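SusD homolog (Bacteroides thetaiotaomicron, PDB 3SGH) probably binds glycans at the outer membrane, as SusD-family lipoproteins do, and passes them to a partner transporter for uptake. Local coordinates at residues G112-L115 and L116-Q120; N424-A427 and D428-T432; D447-T450 and G451-Q454. One frame throughout, in Å; residues are numbered along the deposited sequence.

Contact 1: G112-L115 and L116-Q120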
ATOM      1  N   GLY A 112       8.042  -4.444  -6.604  1.00 15.40           N
ATOM      2  CA  GLY A 112       6.904  -5.025  -7.257  1.00 14.86           C
ATOM      3  C   GLY A 112       6.523  -6.344  -6.635  1.00 15.49           C
ATOM      4  O   GLY A 112       5.342  -6.649  -6.468  1.00 15.24           O
HETATM    5  N   MSE A 113       7.536  -7.151  -6.335  1.00 15.04           N
HETATM    6  CA  MSE A 113       7.289  -8.483  -5.843  1.00 15.60           C
HETATM    7  C   MSE A 113       6.933  -8.505  -4.354  1.00 16.08           C
HETATM    8  O   MSE A 113       6.242  -9.429  -3.904  1.00 16.83           O
HETATM    9  CB  MSE A 113       8.461  -9.398  -6.147  1.00 16.01           C
HETATM   10  CG  MSE A 113       8.610  -9.607  -7.692  1.00 17.40           C
HETATM   11 SE   MSE A 113       7.034 -10.426  -8.492  0.75 15.32          SE
HETATM   12  CE  MSE A 113       6.596  -9.087  -9.789  1.00 20.85           C
ATOM     13  N   GLN A 114       7.378  -7.524  -3.575  1.00 14.50           N
ATOM     14  CA  GLN A 114       6.935  -7.460  -2.175  1.00 15.70           C
ATOM     15  C   GLN A 114       5.447  -7.136  -2.116  1.00 14.80           C
ATOM     16  O   GLN A 114       4.741  -7.658  -1.277  1.00 16.07           O
ATOM     17  CB  GLN A 114       7.769  -6.496  -1.333  1.00 16.13           C
ATOM     18  CG  GLN A 114       7.761  -5.025  -1.683  1.00 16.73           C
ATOM     19  CD  GLN A 114       6.514  -4.263  -1.225  1.00 17.30           C
ATOM     20  OE1 GLN A 114       5.973  -4.548  -0.175  1.00 21.90           O
ATOM     21  NE2 GLN A 114       6.066  -3.295  -2.039  1.00 15.54           N
ATOM     22  N   LEU A 115       4.980  -6.305  -3.054  1.00 15.06           N
ATOM     23  CA  LEU A 115       3.563  -6.071  -3.219  1.00 14.69           C
ATOM     24  C   LEU A 115       2.824  -7.352  -3.593  1.00 14.82           C
ATOM     25  O   LEU A 115       1.816  -7.684  -2.978  1.00 15.90           O
ATOM     26  CB  LEU A 115       3.282  -4.988  -4.250  1.00 15.58           C
ATOM     27  CG  LEU A 115       1.817  -4.667  -4.573  1.00 16.45           C
ATOM     28  CD1 LEU A 115       1.025  -4.402  -3.326  1.00 16.72           C
ATOM     29  CD2 LEU A 115       1.763  -3.487  -5.577  1.00 18.22           C
ATOM     30  N   LEU A 116       3.347  -8.107  -4.557  1.00 14.66           N
ATOM     31  CA  LEU A 116       2.627  -9.292  -5.016  1.00 14.92           C
ATOM     32  C   LEU A 116       2.634 -10.353  -3.903  1.00 14.36           C
ATOM     33  O   LEU A 116       1.633 -11.040  -3.675  1.00 15.73           O
ATOM     34  CB  LEU A 116       3.217  -9.801  -6.343  1.00 15.54           C
ATOM     35  CG  LEU A 116       2.438 -10.945  -7.013  1.00 16.73           C
ATOM     36  CD1 LEU A 116       0.945 -10.555  -7.229  1.00 15.28           C
ATOM     37  CD2 LEU A 116       3.129 -11.421  -8.347  1.00 16.48           C
ATOM     38  N   ALA A 117       3.752 -10.490  -3.189  1.00 15.23           N
ATOM     39  CA  ALA A 117       3.830 -11.425  -2.043  1.00 15.74           C
ATOM     40  C   ALA A 117       2.842 -11.035  -0.941  1.00 15.49           C
ATOM     41  O   ALA A 117       2.227 -11.923  -0.329  1.00 16.50           O
ATOM     42  CB  ALA A 117       5.259 -11.503  -1.446  1.00 16.96           C
ATOM     43  N   SER A 118       2.679  -9.737  -0.719  1.00 15.09           N
ATOM     44  CA  SER A 118       1.714  -9.190   0.258  1.00 14.72           C
ATOM     45  C   SER A 118       0.249  -9.367  -0.178  1.00 14.71           C
ATOM     46  O   SER A 118      -0.662  -9.235   0.636  1.00 15.30           O
ATOM     47  CB  SER A 118       2.026  -7.737   0.538  1.00 14.71           C
ATOM     48  OG  SER A 118       3.315  -7.630   1.147  1.00 15.34           O
ATOM     49  N   LEU A 119       0.036  -9.647  -1.463  1.00 14.96           N
ATOM     50  CA  LEU A 119      -1.267  -9.979  -1.998  1.00 14.88           C
ATOM     51  C   LEU A 119      -1.569 -11.492  -1.920  1.00 15.88           C
ATOM     52  O   LEU A 119      -2.600 -11.874  -1.380  1.00 15.33           O
ATOM     53  CB  LEU A 119      -1.358  -9.503  -3.458  1.00 15.11           C
ATOM     54  CG  LEU A 119      -1.474  -7.987  -3.653  1.00 14.38           C
ATOM     55  CD1 LEU A 119      -1.242  -7.542  -5.116  1.00 12.14           C
ATOM     56  CD2 LEU A 119      -2.892  -7.469  -3.185  1.00 13.96           C
ATOM     57  N   GLN A 120      -0.735 -12.334  -2.545  1.00 14.37           N
ATOM     58  CA  GLN A 120      -1.080 -13.732  -2.747  1.00 15.49           C
ATOM     59  C   GLN A 120      -0.268 -14.726  -1.937  1.00 16.57           C
ATOM     60  O   GLN A 120      -0.675 -15.864  -1.785  1.00 16.43           O
ATOM     61  CB  GLN A 120      -0.981 -14.121  -4.234  1.00 15.33           C
ATOM     62  CG  GLN A 120       0.384 -14.166  -4.808  1.00 16.00           C
ATOM     63  CD  GLN A 120       0.360 -14.772  -6.194  1.00 17.40           C
ATOM     64  OE1 GLN A 120      -0.319 -14.268  -7.068  1.00 21.19           O
ATOM     65  NE2 GLN A 120       1.040 -15.899  -6.374  1.00 16.60           N
TER
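The carbonyl oxygen of Q114 is gripped twice by S118, the residue one turn further along the helix. S118 N donates the ordinary backbone bond at 3.0 Å to Q114 O, and S118 OG adds a second of 2.8 Å to the same Q114 O from the opposite face of the carbonyl plane. Serine can do this because its hydroxyl sits beside the backbone N, anti to the carbonyl carbon (chi1 -63°), and so turns back along the helix. The same OG is hydrogen-bonded to R198 NH1, which settles a polar group in buried surroundings. The amide NE2 of Q114 bonds to Y111 O.

The remaining backbone bonds belong to helix 100-120 as it nears its end, in a SusD-like fold built as an alpha-alpha superhelix. A117 N reaches M113 O at 2.8 Å, whereas the bond from L119 N to L115 O, at 3.1 Å, is weak, its N-H bent to 125°.

Apolar contacts run three and four residues apart. M113, present as selenomethionine, lies alongside L116, its SE 4.0 Å from L116 CD2, and both side chains run the same way. L115 CG meets L119 CD1 at 4.2 Å. These long, flexible or branched side chains suit a helix enclosed by its neighbours: L116 packs on W77 and Y81 of helix 75-84, and M113 on M147 of helix 140-162.

Contact 2: N424-A427 and D428-T432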
ATOM      1  N   ASN A 424      -1.143  -0.138   2.365  1.00 14.50           N
ATOM      2  CA  ASN A 424      -0.740   0.084   3.770  1.00 15.28           C
ATOM      3  C   ASN A 424      -1.820  -0.301   4.772  1.00 15.05           C
ATOM      4  O   ASN A 424      -1.566  -1.048   5.759  1.00 14.58           O
ATOM      5  CB  ASN A 424      -0.344   1.535   4.025  1.00 14.66           C
ATOM      6  CG  ASN A 424       0.061   1.749   5.441  1.00 17.15           C
ATOM      7  OD1 ASN A 424       1.047   1.165   5.896  1.00 18.17           O
ATOM      8  ND2 ASN A 424      -0.714   2.542   6.188  1.00 13.91           N
ATOM      9  N   GLY A 425      -3.020   0.203   4.538  1.00 12.96           N
ATOM     10  CA  GLY A 425      -4.124  -0.088   5.454  1.00 14.29           C
ATOM     11  C   GLY A 425      -4.435  -1.576   5.587  1.00 13.84           C
ATOM     12  O   GLY A 425      -4.559  -2.093   6.690  1.00 14.87           O
ATOM     13  N   TRP A 426      -4.570  -2.248   4.437  1.00 12.93           N
ATOM     14  CA  TRP A 426      -4.965  -3.651   4.426  1.00 13.03           C
ATOM     15  C   TRP A 426      -3.866  -4.504   5.052  1.00 13.87           C
ATOM     16  O   TRP A 426      -4.152  -5.462   5.771  1.00 13.61           O
ATOM     17  CB  TRP A 426      -5.247  -4.089   3.013  1.00 12.46           C
ATOM     18  CG  TRP A 426      -5.826  -5.450   2.939  1.00 13.90           C
ATOM     19  CD1 TRP A 426      -6.578  -6.080   3.883  1.00 15.64           C
ATOM     20  CD2 TRP A 426      -5.777  -6.309   1.812  1.00 13.76           C
ATOM     21  NE1 TRP A 426      -6.955  -7.290   3.434  1.00 14.41           N
ATOM     22  CE2 TRP A 426      -6.471  -7.473   2.162  1.00 15.40           C
ATOM     23  CE3 TRP A 426      -5.178  -6.227   0.556  1.00 15.05           C
ATOM     24  CZ2 TRP A 426      -6.586  -8.569   1.304  1.00 16.58           C
ATOM     25  CZ3 TRP A 426      -5.319  -7.292  -0.319  1.00 14.58           C
ATOM     26  CH2 TRP A 426      -6.043  -8.452   0.070  1.00 14.06           C
ATOM     27  N   ALA A 427      -2.620  -4.158   4.754  1.00 13.05           N
ATOM     28  CA  ALA A 427      -1.491  -4.900   5.293  1.00 13.10           C
ATOM     29  C   ALA A 427      -1.389  -4.743   6.813  1.00 13.82           C
ATOM     30  O   ALA A 427      -1.308  -5.751   7.544  1.00 13.92           O
ATOM     31  CB  ALA A 427      -0.188  -4.499   4.631  1.00 11.76           C
ATOM     32  N   ASP A 428      -1.437  -3.509   7.305  1.00 13.70           N
ATOM     33  CA  ASP A 428      -1.376  -3.255   8.772  1.00 13.43           C
ATOM     34  C   ASP A 428      -2.594  -3.856   9.475  1.00 14.09           C
ATOM     35  O   ASP A 428      -2.473  -4.436  10.582  1.00 14.84           O
ATOM     36  CB  ASP A 428      -1.217  -1.749   9.112  1.00 14.63           C
ATOM     37  CG  ASP A 428       0.218  -1.218   8.868  1.00 17.32           C
ATOM     38  OD1 ASP A 428       1.125  -2.022   8.508  1.00 15.01           O
ATOM     39  OD2 ASP A 428       0.446   0.002   9.077  1.00 17.79           O
ATOM     40  N   PHE A 429      -3.763  -3.801   8.863  1.00 13.49           N
ATOM     41  CA  PHE A 429      -4.933  -4.410   9.482  1.00 14.07           C
ATOM     42  C   PHE A 429      -4.751  -5.967   9.587  1.00 14.57           C
ATOM     43  O   PHE A 429      -5.039  -6.569  10.622  1.00 15.06           O
ATOM     44  CB  PHE A 429      -6.217  -4.044   8.768  1.00 14.91           C
ATOM     45  CG  PHE A 429      -7.424  -4.806   9.306  1.00 15.75           C
ATOM     46  CD1 PHE A 429      -7.996  -4.449  10.516  1.00 15.80           C
ATOM     47  CD2 PHE A 429      -7.907  -5.921   8.641  1.00 16.38           C
ATOM     48  CE1 PHE A 429      -9.045  -5.170  11.036  1.00 17.74           C
ATOM     49  CE2 PHE A 429      -8.969  -6.666   9.148  1.00 16.90           C
ATOM     50  CZ  PHE A 429      -9.543  -6.279  10.361  1.00 18.40           C
ATOM     51  N   ARG A 430      -4.296  -6.592   8.510  1.00 13.98           N
ATOM     52  CA  ARG A 430      -4.126  -8.044   8.511  1.00 14.90           C
ATOM     53  C   ARG A 430      -3.046  -8.437   9.514  1.00 15.16           C
ATOM     54  O   ARG A 430      -3.118  -9.506  10.123  1.00 16.00           O
ATOM     55  CB  ARG A 430      -3.771  -8.556   7.108  1.00 15.03           C
ATOM     56  CG  ARG A 430      -4.966  -8.602   6.191  1.00 14.65           C
ATOM     57  CD  ARG A 430      -4.597  -9.174   4.790  1.00 13.19           C
ATOM     58  NE  ARG A 430      -3.802  -8.233   4.040  1.00 13.94           N
ATOM     59  CZ  ARG A 430      -3.007  -8.541   3.018  1.00 15.06           C
ATOM     60  NH1 ARG A 430      -2.974  -9.777   2.571  1.00 15.12           N
ATOM     61  NH2 ARG A 430      -2.253  -7.600   2.443  1.00 15.00           N
ATOM     62  N   ARG A 431      -2.080  -7.529   9.732  1.00 15.86           N
ATOM     63  CA  ARG A 431      -0.962  -7.837  10.636  1.00 15.83           C
ATOM     64  C   ARG A 431      -1.305  -7.602  12.108  1.00 15.80           C
ATOM     65  O   ARG A 431      -0.814  -8.338  12.969  1.00 18.01           O
ATOM     66  CB  ARG A 431       0.290  -7.019  10.219  1.00 15.51           C
ATOM     67  CG  ARG A 431       1.568  -7.296  11.027  1.00 15.51           C
ATOM     68  CD  ARG A 431       2.758  -6.607  10.440  1.00 16.09           C
ATOM     69  NE  ARG A 431       2.579  -5.157  10.306  1.00 15.93           N
ATOM     70  CZ  ARG A 431       2.779  -4.251  11.273  1.00 14.65           C
ATOM     71  NH1 ARG A 431       3.194  -4.631  12.468  1.00 15.02           N
ATOM     72  NH2 ARG A 431       2.541  -2.962  11.036  1.00 15.89           N
ATOM     73  N   THR A 432      -2.091  -6.549  12.404  1.00 15.71           N
ATOM     74  CA  THR A 432      -2.240  -6.058  13.787  1.00 16.09           C
ATOM     75  C   THR A 432      -3.682  -5.824  14.265  1.00 16.95           C
ATOM     76  O   THR A 432      -3.914  -5.662  15.484  1.00 18.44           O
ATOM     77  CB  THR A 432      -1.553  -4.675  13.983  1.00 15.76           C
ATOM     78  OG1 THR A 432      -2.277  -3.673  13.253  1.00 17.05           O
ATOM     79  CG2 THR A 432      -0.106  -4.692  13.496  1.00 15.69           C
TER
HETATM   80  O   HOH W   1      -1.079   2.060   9.007  1.00 16.23           O
HETATM   81  O   HOH W   2       1.885  -1.428   5.903  1.00 24.14           O
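R430 lays its guanidinium flat on the indole of W426, one turn back along the helix, with centres 3.7 Å apart and planes at 20°. This is a cation-pi stack: R430 CZ stands 3.8 Å from the centroid of the six-membered ring of W426, almost straight above it, while R430 CD covers the five-membered ring in a CH-pi contact. The arginine chain bends at chi3 (-72°), which folds its tip back over the ring and brings NE to W426 O at 3.3 Å. That bond comes from above the carbonyl plane; R430 N binds the same W426 O at 3.0 Å from the opposite face. NH1 bonds to R455 O and NH2 to S118 O, so three carbonyl oxygens and an indole face meet the charge.

Helix 424-432 is a buried helix of this alpha-alpha superhelical protein, and on it a polar pair, N424 and D428, lies one turn apart. N424 OD1 and D428 OD2, 3.4 Å apart, are both acceptors and cannot hydrogen-bond. One water accepts from N424 ND2 at 2.9 Å and donates to D428 OD2 at 2.6 Å; another lies within hydrogen-bonding distance of both OD1 atoms. Aspartate suits the spot because two cations pair with it: R431 NH2 forms a 3.0 Å salt bridge to D428 OD1 from above the carboxylate plane, and K414 takes OD2. R431 also reaches E328 through NH1.

Contact 3: D447-T450 and G451-Q454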
ATOM      1  N   ASP A 447     -15.596 -18.376   2.626  1.00 21.25           N
ATOM      2  CA  ASP A 447     -14.376 -18.459   3.399  1.00 20.98           C
ATOM      3  C   ASP A 447     -13.956 -17.165   4.094  1.00 20.41           C
ATOM      4  O   ASP A 447     -12.960 -17.166   4.839  1.00 20.56           O
ATOM      5  CB  ASP A 447     -13.225 -18.938   2.532  1.00 21.44           C
ATOM      6  CG  ASP A 447     -13.389 -20.363   2.050  1.00 24.55           C
ATOM      7  OD1 ASP A 447     -14.206 -21.116   2.608  1.00 28.36           O
ATOM      8  OD2 ASP A 447     -12.696 -20.731   1.082  1.00 27.49           O
ATOM      9  N   CYS A 448     -14.690 -16.073   3.862  1.00 19.10           N
ATOM     10  CA  CYS A 448     -14.358 -14.771   4.485  1.00 19.25           C
ATOM     11  C   CYS A 448     -15.535 -14.262   5.287  1.00 18.84           C
ATOM     12  O   CYS A 448     -16.697 -14.427   4.877  1.00 19.45           O
ATOM     13  CB  CYS A 448     -14.065 -13.716   3.421  1.00 19.33           C
ATOM     14  SG  CYS A 448     -12.704 -14.131   2.280  1.00 18.38           S
ATOM     15  N   ASN A 449     -15.237 -13.701   6.440  1.00 19.13           N
ATOM     16  CA  ASN A 449     -16.252 -13.044   7.291  1.00 19.50           C
ATOM     17  C   ASN A 449     -15.987 -11.550   7.367  1.00 19.00           C
ATOM     18  O   ASN A 449     -14.885 -11.084   7.058  1.00 18.98           O
ATOM     19  CB  ASN A 449     -16.270 -13.661   8.694  1.00 20.13           C
ATOM     20  CG  ASN A 449     -14.883 -13.610   9.392  1.00 22.59           C
ATOM     21  OD1 ASN A 449     -14.380 -12.555   9.723  1.00 26.80           O
ATOM     22  ND2 ASN A 449     -14.270 -14.777   9.602  1.00 25.38           N
ATOM     23  N   THR A 450     -16.987 -10.768   7.756  1.00 20.00           N
ATOM     24  CA  THR A 450     -16.774  -9.324   7.843  1.00 19.71           C
ATOM     25  C   THR A 450     -15.861  -8.901   9.027  1.00 20.91           C
ATOM     26  O   THR A 450     -15.298  -7.817   9.004  1.00 23.00           O
ATOM     27  CB  THR A 450     -18.123  -8.596   7.934  1.00 19.83           C
ATOM     28  OG1 THR A 450     -18.833  -9.130   9.056  1.00 20.51           O
ATOM     29  CG2 THR A 450     -18.940  -8.807   6.636  1.00 18.05           C
ATOM     30  N   GLY A 451     -15.693  -9.748  10.032  1.00 21.77           N
ATOM     31  CA  GLY A 451     -14.775  -9.423  11.117  1.00 22.14           C
ATOM     32  C   GLY A 451     -13.331  -9.254  10.668  1.00 21.61           C
ATOM     33  O   GLY A 451     -12.625  -8.390  11.169  1.00 22.30           O
ATOM     34  N   ARG A 452     -12.894 -10.103   9.739  1.00 19.16           N
ATOM     35  CA  ARG A 452     -11.495 -10.133   9.322  1.00 19.45           C
ATOM     36  C   ARG A 452     -11.286  -9.765   7.859  1.00 16.65           C
ATOM     37  O   ARG A 452     -10.154  -9.459   7.464  1.00 17.57           O
ATOM     38  CB  ARG A 452     -10.914 -11.525   9.593  1.00 19.33           C
ATOM     39  CG  ARG A 452     -11.095 -11.910  11.095  1.00 23.78           C
ATOM     40  CD  ARG A 452     -10.450 -13.178  11.457  1.00 26.96           C
ATOM     41  NE  ARG A 452      -8.997 -13.135  11.419  1.00 27.59           N
ATOM     42  CZ  ARG A 452      -8.216 -13.850  10.592  1.00 26.39           C
ATOM     43  NH1 ARG A 452      -8.714 -14.678   9.685  1.00 26.56           N
ATOM     44  NH2 ARG A 452      -6.905 -13.758  10.701  1.00 24.96           N
ATOM     45  N   GLY A 453     -12.364  -9.840   7.084  1.00 15.89           N
ATOM     46  CA  GLY A 453     -12.338  -9.475   5.679  1.00 16.05           C
ATOM     47  C   GLY A 453     -11.620 -10.505   4.800  1.00 15.68           C
ATOM     48  O   GLY A 453     -11.316 -11.631   5.239  1.00 15.99           O
ATOM     49  N   GLN A 454     -11.339 -10.095   3.571  1.00 15.59           N
ATOM     50  CA  GLN A 454     -10.541 -10.893   2.639  1.00 15.15           C
ATOM     51  C   GLN A 454      -9.110 -10.888   3.128  1.00 14.91           C
ATOM     52  O   GLN A 454      -8.628  -9.880   3.573  1.00 14.95           O
ATOM     53  CB  GLN A 454     -10.634 -10.335   1.206  1.00 14.53           C
ATOM     54  CG  GLN A 454      -9.822 -11.163   0.211  1.00 14.62           C
ATOM     55  CD  GLN A 454     -10.332 -11.089  -1.218  1.00 14.14           C
ATOM     56  OE1 GLN A 454     -11.473 -10.641  -1.479  1.00 15.64           O
ATOM     57  NE2 GLN A 454      -9.498 -11.569  -2.176  1.00 13.29           N
TER
HETATM   58  O   HOH W   3     -12.265 -13.446   6.914  1.00 17.51           O
HETATM   59  O   HOH W   4     -11.344 -15.829   9.368  1.00 38.08           O
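N449 O is approached by two backbone N-H groups: G453 N makes a sound bond to it at 2.8 Å, and R452 N adds a weak one at 3.5 Å. The bond from the fourth residue on defines an alpha-turn, a single helix-like turn in the loop between helices 424-432 and 461-466. G453 N stands nearly along the C=O axis of N449, the C=O...N angle being 165°.

The N449 side chain reinforces the turn. Its OD1 accepts a hydrogen bond from R452 N at 2.9 Å, so that R452 N is shared between a nearer side-chain acceptor and a weak, longer backbone one. The torsion responsible is chi1 of 56°, which lodges CG between the backbone N and carbonyl carbon and carries the amide over the start of the turn. Asparagine suits this position because its short side chain ends in a carbonyl that reaches the N-H three residues on.

Two glycines fit the tight path. G451 has no side chain to crowd N449 OD1, which lies close beside its backbone. G453 adopts a positive phi of 74°, which a residue without CB tolerates easily, and this turns the chain back alongside C448. There C448, a small buried side chain, rests its SG 3.9 Å from Q454 CA and also packs on N485.

Water ties the arms together further. One molecule accepts from N449 N and donates to G453 O at 2.6 Å. R452, whose NH2 forms a salt bridge with D488, bends at chi3, and its NH1 donates at 2.9 Å to a second water, lying at the edge of the guanidinium plane, which also takes a weak bond from N449 ND2.

Contacts 1, 2 and 3 follow one another along the chain: helix 100-120, then helix 424-432, then the loop leading toward helix 461-466. Contact 2 touches both of the others, its centre about 14 Å from each, whereas the centres of contacts 1 and 3 are about 20 Å apart and their nearest atoms about 7 Å. Toward contact 1, S118 O probably accepts from R430 NH2, at 2.9 Å, while L119 packs on W426; toward contact 3, W426 NE1 probably donates to Q454 O, at 3.1 Å. The stacked pair of helix 424-432 thus joins helix 100-120 to a late, partly exposed loop, bringing together distant parts of the sequence.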